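PDB 2DBB: putative HTH-type transcriptional regulator PH0061 from Pyrococcus horikoshii, which probably binds DNA in a sequence-specific manner as a transcriptional regulator of the AsnC family. Local coordinates for residues M12-I17 with D45-L50; K16-N21 with R27-I32; K96-G101 with I107-L112; L111-P114 with D119-N122; N122-F127 with V139-E144. One frame throughout, in Å; residues are numbered along the deposited sequence.

Contact 1 (M12-I17 with D45-L50)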
# COMPACT_ATOMS: atom_id res chain seq x y z
N MET B 12 17.23 -10.15 1.95
CA MET B 12 16.71 -9.01 1.21
C MET B 12 16.26 -9.42 -0.20
O MET B 12 15.22 -8.99 -0.67
CB MET B 12 17.75 -7.90 1.12
CG MET B 12 17.21 -6.56 0.59
SD MET B 12 15.93 -5.76 1.62
CE MET B 12 14.49 -6.06 0.66
N GLN B 13 17.04 -10.27 -0.86
CA GLN B 13 16.68 -10.72 -2.20
C GLN B 13 15.35 -11.46 -2.13
O GLN B 13 14.46 -11.25 -2.95
CB GLN B 13 17.75 -11.66 -2.75
CG GLN B 13 19.14 -11.03 -2.81
CD GLN B 13 20.21 -12.02 -3.25
OE1 GLN B 13 20.19 -13.18 -2.86
NE2 GLN B 13 21.15 -11.55 -4.06
N LEU B 14 15.23 -12.30 -1.11
CA LEU B 14 14.04 -13.09 -0.87
C LEU B 14 12.83 -12.16 -0.70
O LEU B 14 11.75 -12.42 -1.22
CB LEU B 14 14.28 -13.93 0.39
CG LEU B 14 13.56 -15.25 0.63
CD1 LEU B 14 13.46 -16.07 -0.65
CD2 LEU B 14 14.34 -16.01 1.69
N VAL B 15 13.02 -11.08 0.04
CA VAL B 15 11.95 -10.11 0.26
C VAL B 15 11.57 -9.46 -1.07
O VAL B 15 10.39 -9.32 -1.40
CB VAL B 15 12.40 -9.04 1.28
CG1 VAL B 15 11.50 -7.81 1.19
CG2 VAL B 15 12.34 -9.63 2.69
N LYS B 16 12.59 -9.07 -1.82
CA LYS B 16 12.38 -8.44 -3.13
C LYS B 16 11.58 -9.36 -4.05
O LYS B 16 10.65 -8.93 -4.72
CB LYS B 16 13.75 -8.12 -3.76
CG LYS B 16 14.53 -6.99 -3.11
CD LYS B 16 13.96 -5.63 -3.50
CE LYS B 16 14.87 -4.47 -3.09
NZ LYS B 16 14.93 -4.26 -1.62
N ILE B 17 11.95 -10.64 -4.08
CA ILE B 17 11.28 -11.62 -4.92
C ILE B 17 9.83 -11.88 -4.50
O ILE B 17 8.93 -11.85 -5.33
CB ILE B 17 12.07 -12.95 -4.94
CG1 ILE B 17 13.46 -12.70 -5.53
CG2 ILE B 17 11.32 -14.00 -5.77
CD1 ILE B 17 14.38 -13.91 -5.51
N ASP B 45 10.91 -18.56 7.35
CA ASP B 45 10.34 -18.75 8.67
C ASP B 45 10.89 -17.73 9.66
O ASP B 45 10.15 -17.18 10.47
CB ASP B 45 10.62 -20.17 9.17
CG ASP B 45 9.51 -20.70 10.03
OD1 ASP B 45 9.61 -20.61 11.28
OD2 ASP B 45 8.52 -21.20 9.46
N LYS B 46 12.19 -17.46 9.58
CA LYS B 46 12.81 -16.49 10.47
C LYS B 46 12.27 -15.10 10.15
O LYS B 46 11.98 -14.32 11.06
CB LYS B 46 14.33 -16.52 10.30
CG LYS B 46 15.09 -15.77 11.38
CD LYS B 46 14.77 -16.33 12.76
CE LYS B 46 15.61 -15.65 13.84
NZ LYS B 46 15.31 -16.19 15.20
N LEU B 47 12.15 -14.79 8.87
CA LEU B 47 11.64 -13.48 8.45
C LEU B 47 10.25 -13.24 9.02
O LEU B 47 9.93 -12.14 9.46
CB LEU B 47 11.62 -13.38 6.92
CG LEU B 47 12.98 -13.43 6.23
CD1 LEU B 47 12.80 -13.30 4.73
CD2 LEU B 47 13.87 -12.31 6.75
N LYS B 48 9.41 -14.28 9.02
CA LYS B 48 8.06 -14.15 9.54
C LYS B 48 8.08 -14.02 11.06
O LYS B 48 7.34 -13.23 11.63
CB LYS B 48 7.20 -15.36 9.14
CG LYS B 48 7.03 -15.52 7.63
CD LYS B 48 5.89 -16.49 7.29
CE LYS B 48 6.09 -17.86 7.93
NZ LYS B 48 4.96 -18.78 7.64
N LYS B 49 8.95 -14.80 11.70
CA LYS B 49 9.05 -14.77 13.16
C LYS B 49 9.49 -13.39 13.63
O LYS B 49 9.00 -12.88 14.64
CB LYS B 49 10.05 -15.82 13.64
CG LYS B 49 10.06 -16.00 15.15
CD LYS B 49 11.22 -16.89 15.61
CE LYS B 49 11.12 -17.20 17.11
NZ LYS B 49 11.03 -15.97 17.96
N LEU B 50 10.42 -12.78 12.89
CA LEU B 50 10.95 -11.47 13.23
C LEU B 50 10.06 -10.31 12.79
O LEU B 50 10.40 -9.15 12.98
CB LEU B 50 12.34 -11.30 12.60
CG LEU B 50 13.44 -12.21 13.12
CD1 LEU B 50 14.71 -12.04 12.30
CD2 LEU B 50 13.70 -11.89 14.58

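Contact 2 (K16-N21 with R27-I32)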
# COMPACT_ATOMS: atom_id res chain seq x y z
N LYS B 16 12.59 -9.07 -1.82
CA LYS B 16 12.38 -8.44 -3.13
C LYS B 16 11.58 -9.36 -4.05
O LYS B 16 10.65 -8.93 -4.72
CB LYS B 16 13.75 -8.12 -3.76
CG LYS B 16 14.53 -6.99 -3.11
CD LYS B 16 13.96 -5.63 -3.50
CE LYS B 16 14.87 -4.47 -3.09
NZ LYS B 16 14.93 -4.26 -1.62
N ILE B 17 11.95 -10.64 -4.08
CA ILE B 17 11.28 -11.62 -4.92
C ILE B 17 9.83 -11.88 -4.50
O ILE B 17 8.93 -11.85 -5.33
CB ILE B 17 12.07 -12.95 -4.94
CG1 ILE B 17 13.46 -12.70 -5.53
CG2 ILE B 17 11.32 -14.00 -5.77
CD1 ILE B 17 14.38 -13.91 -5.51
N LEU B 18 9.62 -12.13 -3.21
CA LEU B 18 8.29 -12.40 -2.68
C LEU B 18 7.33 -11.24 -2.88
O LEU B 18 6.11 -11.43 -2.91
CB LEU B 18 8.38 -12.73 -1.19
CG LEU B 18 9.04 -14.07 -0.88
CD1 LEU B 18 9.18 -14.25 0.62
CD2 LEU B 18 8.20 -15.19 -1.49
N SER B 19 7.87 -10.03 -3.00
CA SER B 19 7.03 -8.86 -3.20
C SER B 19 6.47 -8.82 -4.62
O SER B 19 5.46 -8.15 -4.86
CB SER B 19 7.82 -7.58 -2.88
OG SER B 19 8.89 -7.37 -3.79
N GLU B 20 7.10 -9.54 -5.55
CA GLU B 20 6.64 -9.59 -6.94
C GLU B 20 5.77 -10.83 -7.18
O GLU B 20 4.86 -10.81 -8.01
CB GLU B 20 7.82 -9.62 -7.92
CG GLU B 20 8.60 -8.31 -8.04
CD GLU B 20 7.76 -7.14 -8.54
OE1 GLU B 20 6.79 -7.36 -9.31
OE2 GLU B 20 8.07 -5.99 -8.17
N ASN B 21 6.07 -11.91 -6.45
CA ASN B 21 5.31 -13.15 -6.56
C ASN B 21 5.36 -13.91 -5.23
O ASN B 21 6.22 -14.77 -5.03
CB ASN B 21 5.85 -14.04 -7.68
CG ASN B 21 4.94 -15.21 -7.99
OD1 ASN B 21 4.04 -15.54 -7.21
ND2 ASN B 21 5.16 -15.86 -9.13
N ARG B 27 10.86 -24.42 -3.37
CA ARG B 27 11.67 -25.07 -4.39
C ARG B 27 12.04 -24.06 -5.48
O ARG B 27 13.21 -23.93 -5.83
CB ARG B 27 10.89 -26.27 -4.96
CG ARG B 27 11.56 -26.97 -6.12
CD ARG B 27 10.90 -28.33 -6.43
NE ARG B 27 11.24 -29.35 -5.44
CZ ARG B 27 10.55 -29.58 -4.32
NH1 ARG B 27 9.47 -28.86 -4.03
NH2 ARG B 27 10.95 -30.53 -3.48
N GLU B 28 11.05 -23.33 -6.00
CA GLU B 28 11.32 -22.32 -7.03
C GLU B 28 12.27 -21.25 -6.47
O GLU B 28 13.19 -20.81 -7.16
CB GLU B 28 10.01 -21.65 -7.47
CG GLU B 28 9.09 -22.51 -8.33
CD GLU B 28 7.77 -21.82 -8.62
OE1 GLU B 28 6.96 -21.63 -7.68
OE2 GLU B 28 7.54 -21.45 -9.79
N LEU B 29 12.03 -20.83 -5.23
CA LEU B 29 12.89 -19.82 -4.61
C LEU B 29 14.32 -20.35 -4.49
O LEU B 29 15.28 -19.65 -4.80
CB LEU B 29 12.35 -19.45 -3.22
CG LEU B 29 11.01 -18.72 -3.20
CD1 LEU B 29 10.48 -18.65 -1.78
CD2 LEU B 29 11.18 -17.32 -3.79
N ALA B 30 14.45 -21.60 -4.05
CA ALA B 30 15.77 -22.21 -3.90
C ALA B 30 16.50 -22.26 -5.24
O ALA B 30 17.70 -22.01 -5.31
CB ALA B 30 15.64 -23.62 -3.31
N ASP B 31 15.77 -22.57 -6.30
CA ASP B 31 16.35 -22.63 -7.64
C ASP B 31 16.82 -21.26 -8.11
O ASP B 31 17.91 -21.12 -8.66
CB ASP B 31 15.33 -23.20 -8.64
CG ASP B 31 15.06 -24.66 -8.40
OD1 ASP B 31 15.88 -25.30 -7.70
OD2 ASP B 31 14.05 -25.18 -8.93
N ILE B 32 15.98 -20.25 -7.91
CA ILE B 32 16.33 -18.89 -8.31
C ILE B 32 17.54 -18.38 -7.53
O ILE B 32 18.40 -17.70 -8.09
CB ILE B 32 15.14 -17.92 -8.08
CG1 ILE B 32 14.03 -18.21 -9.09
CG2 ILE B 32 15.62 -16.47 -8.17
CD1 ILE B 32 12.70 -17.55 -8.77

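Contact 3 (K96-G101 with I107-L112)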
# COMPACT_ATOMS: atom_id res chain seq x y z
N LYS B 96 -7.38 1.30 5.50
CA LYS B 96 -6.28 0.44 5.06
C LYS B 96 -4.89 0.76 5.59
O LYS B 96 -4.06 -0.14 5.76
CB LYS B 96 -6.25 0.40 3.52
CG LYS B 96 -7.57 -0.10 2.91
CD LYS B 96 -8.06 -1.33 3.65
CE LYS B 96 -9.38 -1.84 3.09
NZ LYS B 96 -9.86 -3.01 3.89
N SER B 97 -4.62 2.03 5.84
CA SER B 97 -3.32 2.40 6.38
C SER B 97 -3.41 3.63 7.25
O SER B 97 -4.28 4.49 7.05
CB SER B 97 -2.28 2.62 5.27
OG SER B 97 -2.48 3.83 4.58
N VAL B 98 -2.52 3.70 8.23
CA VAL B 98 -2.45 4.81 9.16
C VAL B 98 -0.98 5.05 9.42
O VAL B 98 -0.23 4.13 9.77
CB VAL B 98 -3.18 4.49 10.48
CG1 VAL B 98 -3.07 5.67 11.44
CG2 VAL B 98 -4.65 4.20 10.18
N GLU B 99 -0.56 6.29 9.22
CA GLU B 99 0.83 6.64 9.40
C GLU B 99 0.98 7.97 10.11
O GLU B 99 0.12 8.85 9.99
CB GLU B 99 1.51 6.68 8.02
CG GLU B 99 1.63 5.32 7.33
CD GLU B 99 1.98 5.42 5.84
OE1 GLU B 99 1.11 5.86 5.05
OE2 GLU B 99 3.12 5.07 5.46
N LYS B 100 2.06 8.11 10.87
CA LYS B 100 2.35 9.35 11.57
C LYS B 100 3.47 9.99 10.77
O LYS B 100 4.39 9.31 10.32
CB LYS B 100 2.80 9.08 13.00
CG LYS B 100 1.77 8.34 13.85
CD LYS B 100 2.29 8.10 15.26
CE LYS B 100 2.55 9.42 15.97
NZ LYS B 100 3.05 9.19 17.35
N GLY B 101 3.40 11.30 10.58
CA GLY B 101 4.43 11.96 9.81
C GLY B 101 4.90 13.28 10.38
O GLY B 101 4.33 13.82 11.32
N ILE B 107 -0.88 13.01 10.54
CA ILE B 107 -1.54 11.72 10.40
C ILE B 107 -2.04 11.58 8.97
O ILE B 107 -2.72 12.46 8.44
CB ILE B 107 -2.74 11.56 11.39
CG1 ILE B 107 -2.24 11.73 12.83
CG2 ILE B 107 -3.36 10.18 11.24
CD1 ILE B 107 -3.34 11.81 13.87
N ILE B 108 -1.68 10.47 8.34
CA ILE B 108 -2.06 10.17 6.97
C ILE B 108 -2.82 8.86 6.97
O ILE B 108 -2.29 7.84 7.41
CB ILE B 108 -0.83 10.01 6.05
CG1 ILE B 108 0.06 11.26 6.13
CG2 ILE B 108 -1.28 9.79 4.60
CD1 ILE B 108 -0.65 12.52 5.74
N VAL B 109 -4.04 8.89 6.45
CA VAL B 109 -4.90 7.71 6.43
C VAL B 109 -5.42 7.36 5.04
O VAL B 109 -5.79 8.24 4.27
CB VAL B 109 -6.13 7.92 7.33
CG1 VAL B 109 -7.00 6.66 7.34
CG2 VAL B 109 -5.68 8.28 8.74
N ARG B 110 -5.43 6.08 4.72
CA ARG B 110 -5.97 5.65 3.44
C ARG B 110 -7.24 4.86 3.74
O ARG B 110 -7.24 3.98 4.60
CB ARG B 110 -5.00 4.75 2.67
CG ARG B 110 -5.62 4.19 1.38
CD ARG B 110 -4.69 3.21 0.66
NE ARG B 110 -3.49 3.85 0.14
CZ ARG B 110 -3.45 4.63 -0.94
NH1 ARG B 110 -4.56 4.87 -1.63
NH2 ARG B 110 -2.31 5.17 -1.33
N LEU B 111 -8.31 5.19 3.02
CA LEU B 111 -9.60 4.52 3.15
C LEU B 111 -9.98 3.84 1.84
O LEU B 111 -9.70 4.35 0.76
CB LEU B 111 -10.70 5.53 3.46
CG LEU B 111 -10.56 6.54 4.60
CD1 LEU B 111 -11.77 7.46 4.59
CD2 LEU B 111 -10.43 5.80 5.93
N LEU B 112 -10.63 2.68 1.95
CA LEU B 112 -11.13 1.97 0.78
C LEU B 112 -12.63 2.24 0.86
O LEU B 112 -13.28 1.84 1.83
CB LEU B 112 -10.89 0.46 0.88
CG LEU B 112 -11.40 -0.34 -0.33
CD1 LEU B 112 -10.58 0.03 -1.55
CD2 LEU B 112 -11.32 -1.84 -0.07
O HOH W 1 -1.46 5.95 5.43
O HOH W 2 -1.44 3.47 2.12

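Contact 4 (L111-P114 with D119-N122)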
# COMPACT_ATOMS: atom_id res chain seq x y z
N LEU B 111 -8.31 5.19 3.02
CA LEU B 111 -9.60 4.52 3.15
C LEU B 111 -9.98 3.84 1.84
O LEU B 111 -9.70 4.35 0.76
CB LEU B 111 -10.70 5.53 3.46
CG LEU B 111 -10.56 6.54 4.60
CD1 LEU B 111 -11.77 7.46 4.59
CD2 LEU B 111 -10.43 5.80 5.93
N LEU B 112 -10.63 2.68 1.95
CA LEU B 112 -11.13 1.97 0.78
C LEU B 112 -12.63 2.24 0.86
O LEU B 112 -13.28 1.84 1.83
CB LEU B 112 -10.89 0.46 0.88
CG LEU B 112 -11.40 -0.34 -0.33
CD1 LEU B 112 -10.58 0.03 -1.55
CD2 LEU B 112 -11.32 -1.84 -0.07
N LEU B 113 -13.17 2.94 -0.13
CA LEU B 113 -14.58 3.29 -0.14
C LEU B 113 -15.32 2.70 -1.33
O LEU B 113 -14.70 2.27 -2.31
CB LEU B 113 -14.75 4.81 -0.20
CG LEU B 113 -13.96 5.68 0.78
CD1 LEU B 113 -14.06 7.13 0.36
CD2 LEU B 113 -14.47 5.48 2.19
N PRO B 114 -16.66 2.67 -1.26
CA PRO B 114 -17.47 2.14 -2.36
C PRO B 114 -17.33 3.14 -3.50
O PRO B 114 -17.26 4.35 -3.25
CB PRO B 114 -18.88 2.12 -1.78
CG PRO B 114 -18.65 2.02 -0.31
CD PRO B 114 -17.50 2.95 -0.09
N ASP B 119 -22.68 6.54 -1.49
CA ASP B 119 -22.27 5.61 -0.45
C ASP B 119 -20.91 6.05 0.07
O ASP B 119 -20.66 6.04 1.27
CB ASP B 119 -22.17 4.19 -1.00
CG ASP B 119 -23.52 3.62 -1.40
OD1 ASP B 119 -24.47 3.72 -0.59
OD2 ASP B 119 -23.63 3.06 -2.51
N ALA B 120 -20.05 6.46 -0.85
CA ALA B 120 -18.71 6.91 -0.49
C ALA B 120 -18.76 8.12 0.46
O ALA B 120 -18.07 8.14 1.48
CB ALA B 120 -17.93 7.27 -1.74
N GLU B 121 -19.59 9.11 0.11
CA GLU B 121 -19.71 10.31 0.93
C GLU B 121 -20.30 10.00 2.31
O GLU B 121 -19.89 10.59 3.31
CB GLU B 121 -20.56 11.37 0.23
CG GLU B 121 -21.97 10.94 -0.10
CD GLU B 121 -22.86 12.11 -0.49
OE1 GLU B 121 -22.46 12.89 -1.38
OE2 GLU B 121 -23.96 12.24 0.10
N ASN B 122 -21.26 9.09 2.36
CA ASN B 122 -21.86 8.71 3.63
C ASN B 122 -20.79 8.08 4.50
O ASN B 122 -20.68 8.39 5.69
CB ASN B 122 -22.99 7.70 3.43
CG ASN B 122 -24.29 8.34 2.99
OD1 ASN B 122 -25.31 7.66 2.87
ND2 ASN B 122 -24.26 9.64 2.74

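Contact 5 (N122-F127 with V139-E144)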
# COMPACT_ATOMS: atom_id res chain seq x y z
N ASN B 122 -21.26 9.09 2.36
CA ASN B 122 -21.86 8.71 3.63
C ASN B 122 -20.79 8.08 4.50
O ASN B 122 -20.68 8.39 5.69
CB ASN B 122 -22.99 7.70 3.43
CG ASN B 122 -24.29 8.34 2.99
OD1 ASN B 122 -25.31 7.66 2.87
ND2 ASN B 122 -24.26 9.64 2.74
N LEU B 123 -20.00 7.20 3.89
CA LEU B 123 -18.94 6.51 4.62
C LEU B 123 -17.86 7.47 5.10
O LEU B 123 -17.33 7.31 6.20
CB LEU B 123 -18.32 5.42 3.74
CG LEU B 123 -17.30 4.53 4.45
CD1 LEU B 123 -17.91 4.00 5.75
CD2 LEU B 123 -16.91 3.37 3.54
N ILE B 124 -17.55 8.48 4.29
CA ILE B 124 -16.53 9.45 4.68
C ILE B 124 -17.01 10.25 5.89
O ILE B 124 -16.24 10.50 6.82
CB ILE B 124 -16.21 10.42 3.51
CG1 ILE B 124 -15.41 9.67 2.44
CG2 ILE B 124 -15.41 11.61 4.02
CD1 ILE B 124 -15.10 10.48 1.19
N SER B 125 -18.28 10.63 5.87
CA SER B 125 -18.87 11.39 6.98
C SER B 125 -18.82 10.56 8.24
O SER B 125 -18.52 11.07 9.31
CB SER B 125 -20.33 11.75 6.68
OG SER B 125 -20.41 12.55 5.52
N GLU B 126 -19.12 9.27 8.13
CA GLU B 126 -19.08 8.40 9.30
C GLU B 126 -17.66 8.36 9.85
O GLU B 126 -17.46 8.47 11.06
CB GLU B 126 -19.51 6.98 8.95
CG GLU B 126 -20.98 6.83 8.62
CD GLU B 126 -21.53 5.50 9.09
OE1 GLU B 126 -20.92 4.46 8.77
OE2 GLU B 126 -22.57 5.50 9.78
N PHE B 127 -16.69 8.18 8.97
CA PHE B 127 -15.30 8.12 9.39
C PHE B 127 -14.87 9.41 10.07
O PHE B 127 -14.25 9.38 11.14
CB PHE B 127 -14.37 7.85 8.20
CG PHE B 127 -12.92 7.92 8.56
CD1 PHE B 127 -12.32 6.90 9.30
CD2 PHE B 127 -12.16 9.03 8.22
CE1 PHE B 127 -11.00 6.99 9.69
CE2 PHE B 127 -10.83 9.13 8.61
CZ PHE B 127 -10.25 8.11 9.35
N VAL B 139 -9.65 15.72 2.85
CA VAL B 139 -10.00 14.45 2.23
C VAL B 139 -9.70 14.54 0.74
O VAL B 139 -10.19 15.45 0.05
CB VAL B 139 -11.49 14.12 2.40
CG1 VAL B 139 -11.81 12.81 1.68
CG2 VAL B 139 -11.85 14.01 3.88
N ILE B 140 -8.87 13.63 0.24
CA ILE B 140 -8.54 13.60 -1.18
C ILE B 140 -9.16 12.35 -1.79
O ILE B 140 -8.83 11.24 -1.41
CB ILE B 140 -7.01 13.51 -1.43
CG1 ILE B 140 -6.27 14.60 -0.65
CG2 ILE B 140 -6.74 13.63 -2.93
CD1 ILE B 140 -6.68 16.01 -1.03
N LEU B 141 -10.09 12.54 -2.73
CA LEU B 141 -10.71 11.41 -3.40
C LEU B 141 -9.76 10.98 -4.52
O LEU B 141 -9.29 11.81 -5.29
CB LEU B 141 -12.07 11.82 -3.98
CG LEU B 141 -13.04 12.46 -2.98
CD1 LEU B 141 -14.36 12.76 -3.66
CD2 LEU B 141 -13.25 11.52 -1.80
N ILE B 142 -9.45 9.69 -4.60
CA ILE B 142 -8.52 9.21 -5.63
C ILE B 142 -9.26 8.80 -6.90
O ILE B 142 -9.93 7.78 -6.93
CB ILE B 142 -7.68 8.03 -5.13
CG1 ILE B 142 -6.92 8.43 -3.85
CG2 ILE B 142 -6.67 7.61 -6.20
CD1 ILE B 142 -6.01 9.65 -4.03
N SER B 143 -9.11 9.60 -7.95
CA SER B 143 -9.77 9.32 -9.22
C SER B 143 -8.99 8.31 -10.05
O SER B 143 -9.56 7.61 -10.88
CB SER B 143 -9.97 10.60 -10.01
OG SER B 143 -8.74 11.28 -10.18
N GLU B 144 -7.68 8.24 -9.83
CA GLU B 144 -6.86 7.30 -10.58
C GLU B 144 -5.64 6.80 -9.82
O GLU B 144 -4.93 7.58 -9.19
CB GLU B 144 -6.37 7.95 -11.88
CG GLU B 144 -7.45 8.36 -12.85
CD GLU B 144 -6.92 9.26 -13.96
OE1 GLU B 144 -5.92 8.89 -14.62
OE2 GLU B 144 -7.50 10.35 -14.17

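Contact 1 (M12-I17 with D45-L50)
This is a small apolar contact between helices, buried inside the winged helix-turn-helix domain. Leu14 and Val15 of helix 9-18 meet Leu47, near the end of helix 37-49. Helix 37-49 begins in the predicted helix-turn-helix motif, and in this family its equivalent is the recognition helix. Leu47 does the reaching. Its CD1 continues the chain outward from CA (chi2 -179°) and ends between the two residues of the first helix. It lies 4.2 Å from Val15 CG2 and 4.4 Å from Leu14 CD2. Leu14 turns its CB toward helix 37-49, and Val15 offers one branch. The backbones stay well apart, with Val15 CA 8.9 Å from Leu47 CA. The side chains continue into a wider core. Leu14 also packs on Ile40 and Ile44 of helix 37-49, and Leu47 on Ile52 and Ile53. Val15 touches Leu65 of the second subunit, so this core borders the dimer interface. No hydrogen bond or charge pair links the two segments. Methyl groups at these separations give weak dispersion contact and exclusion of water, with no directional bond to fix the register of the two helices.

Contact 2 (K16-N21 with R27-I32)
No flat group takes part where Ile17 and Leu18 meet Leu29 and Ile32. The four touching side chains are branched aliphatics, with neither faces nor ring edges, and the contact is made by methyl groups. Ile17 uses both its branches. CG2 lies 3.9 Å from Leu29 CD2, and CD1 lies 3.9 Å from Ile32 CG2. The split follows from its torsions: CG1 sits beside the backbone N (chi1 -62°) and CD1 carries on in an extended line, while CG2 is anti to that N. Ile17 runs past Leu29 and Ile32 in the opposite direction to each. Leu18 instead crosses Leu29 at about a right angle, and its CD2 comes within 4.2 Å of Leu29 CD1. Within this contact Leu29 CD1 meets Leu18 and CD2 meets Ile17. Helix 26-32 is the first helix of the predicted helix-turn-helix motif, and this contact sets it against helix 9-18. Leu29 also packs on Ile40 and Ile44 of helix 37-49, which joins all three helices in one core. No hydrogen bond crosses between the two segments. Near the end of the first helix, Ile17 O is gripped twice, by Glu20 N at 3.0 Å and Asn21 N at 3.1 Å. Leu18 and Ser19 also pack on Ile58 of the second subunit, and Ile32 lies on the exposed margin.

Contact 3 (K96-G101 with I107-L112)
Ile107 faces Lys100 as a non-hydrogen-bonded antiparallel pair, and its CA makes a CH...O contact of 3.3 Å with Glu99 O. Ile108 forms the next pair, with Glu99, and is bonded in both directions. Its N gives a nearly straight bond to Glu99 O (2.9 Å, 168° at the hydrogen). Its O receives Glu99 N in the carbonyl plane. A water also donates to Ile108 O and to Glu99 OE1, and it accepts from Ser97 OG, so it ties three polar groups together. Val109 is set against Val98 in a non-hydrogen-bonded pair. Val109 CG1 lies 4.4 Å from Val98 CG2, on the side where helices 79-89 and 117-129 pack. Arg110 comes next. Its N bonds Ser97 O at 3.0 Å, and its O takes Lys96 N at 2.8 Å together with a weak bond from Ser97 N. On the opposite face from Val109, a second water lies in the guanidinium plane at its edge. It accepts from Arg110 NE at 2.9 Å and donates to Ser97 OG. Arg110 also has a cation-pi contact with Tyr69. Reciprocal salt bridges join Arg110 to Glu99 of the second subunit, and Glu99 to Arg110 of that subunit. At Leu112, CB and CD2 support the aliphatic part of Lys96, whose CE is 3.5 Å from that CB. Lys96 NZ pairs with Glu93 and with the Ile151 carboxylate of the second subunit. Two residues, Lys96 and Ser97, therefore face Arg110: a classic beta bulge within an antiparallel beta hairpin.

Contact 4 (L111-P114 with D119-N122)
Apolar contact accounts for most of this meeting between Leu113 and Pro114, at the end of strand 107-114, and Asp119 and Ala120 in helix 117-129. Leu113 CB lies 4.3 Å from Ala120 CB. The backbones come close here, consistent with the small size of Ala120. Pro114 CA and Ala120 CA are 5.3 Å apart. The proline ring adds two touches. Its CB is 4.0 Å from Asp119 CB, where the two side chains cross at about a right angle. Pro114 CD lies 4.2 Å from Ala120 CA. Asp119 therefore contributes its methylene here, with CG beside its own backbone N (chi1 -67°).

Contacts of carbon with carbonyl oxygen form the second kind. Ala120 CB comes to 3.4 Å from Pro114 O. Leu113 CD1 makes a looser approach, 4.3 Å from Ala120 O.

Charged groups form a third kind, outside the contact itself. The carboxylate of Asp119 lies near that of Asp116, just before the helix, and this closeness may raise the proton affinity of one of them. Glu121 instead forms a salt bridge with Lys118.

Leu113 also reaches Leu123 and Ile124 further along the helix, and Ala70 in the neighbouring strand. The contact thus starts the packing of the helix on the sheet just after the chain leaves strand 107-114. Its chemistry is shape fitting between a leucine, a proline, an alanine and the CB of Asp119, itself an exposed residue. The contact rests on van der Waals packing, without a hydrogen bond between the segments.

Contact 5 (N122-F127 with V139-E144)
Ile124 CD1 and Leu141 CD2 form the tight part of this contact, at 3.7 Å. Within 122-127, Ile124 alone touches the strand segment. Its CG1 leaves beside the backbone N (chi1 -72°), and the chain then runs extended to CD1, which points at the strand. There CD1 meets methyls of two residues on the same face of strand 134-148. Leu141 bends one branch over to it. Val139, two residues earlier, presents CG1, which is anti to its own N, at a slightly longer 4.1 Å. Ile124 crosses both side chains obliquely.

The contact is loose beyond that point, since two methyl touches are all that join the segments and no hydrogen bond links them. Ile124 CA is 8.6 Å from Val139 CA, an ordinary spacing for a helix on a sheet. All three touching residues are partly exposed, so this is the surface margin of the helix-sheet packing. On the outer side of the helix Asn122, Ser125 and Glu126 are exposed, and Ser125 OG bonds back to Glu121 O. The inner side is better filled: Ile124 also packs on Leu113, and Leu141 on Met68. Ile140 and Ile142 are buried on the other face of the strand, where Ile140 packs on Ile108 and Ile142 on Lys100, both of the second subunit. The chain turns a corner at Ser143. Leu141, Ile142 and Glu144 pair with an antiparallel strand of that subunit.

Two helices on one face of an antiparallel sheet with strand order 2-3-1-4 make the ferredoxin-like beta-alpha-beta-beta-alpha-beta fold, as in the C-terminal domain of Lrp/AsnC regulators.

Contacts 1 and 2 share helix 9-18 and build the three-helix core of the DNA-binding domain. They touch through Leu14 and Leu29. Contacts 3, 4 and 5 belong to the sheet domain, and the centres of contacts 1 and 5 are about 34 Å apart. Contact 1 is buried and contact 2 partly buried, both held by aliphatic methyls. Contact 3 is also buried but differs most in chemistry, with backbone bonds, waters and salt bridges to the second subunit. Contacts 4 and 5 share helix 117-129 and lie about 5 Å apart between centres. Contact 4 is partly buried, while contact 5 is at the surface. Strand 107-114 serves contacts 3 and 4.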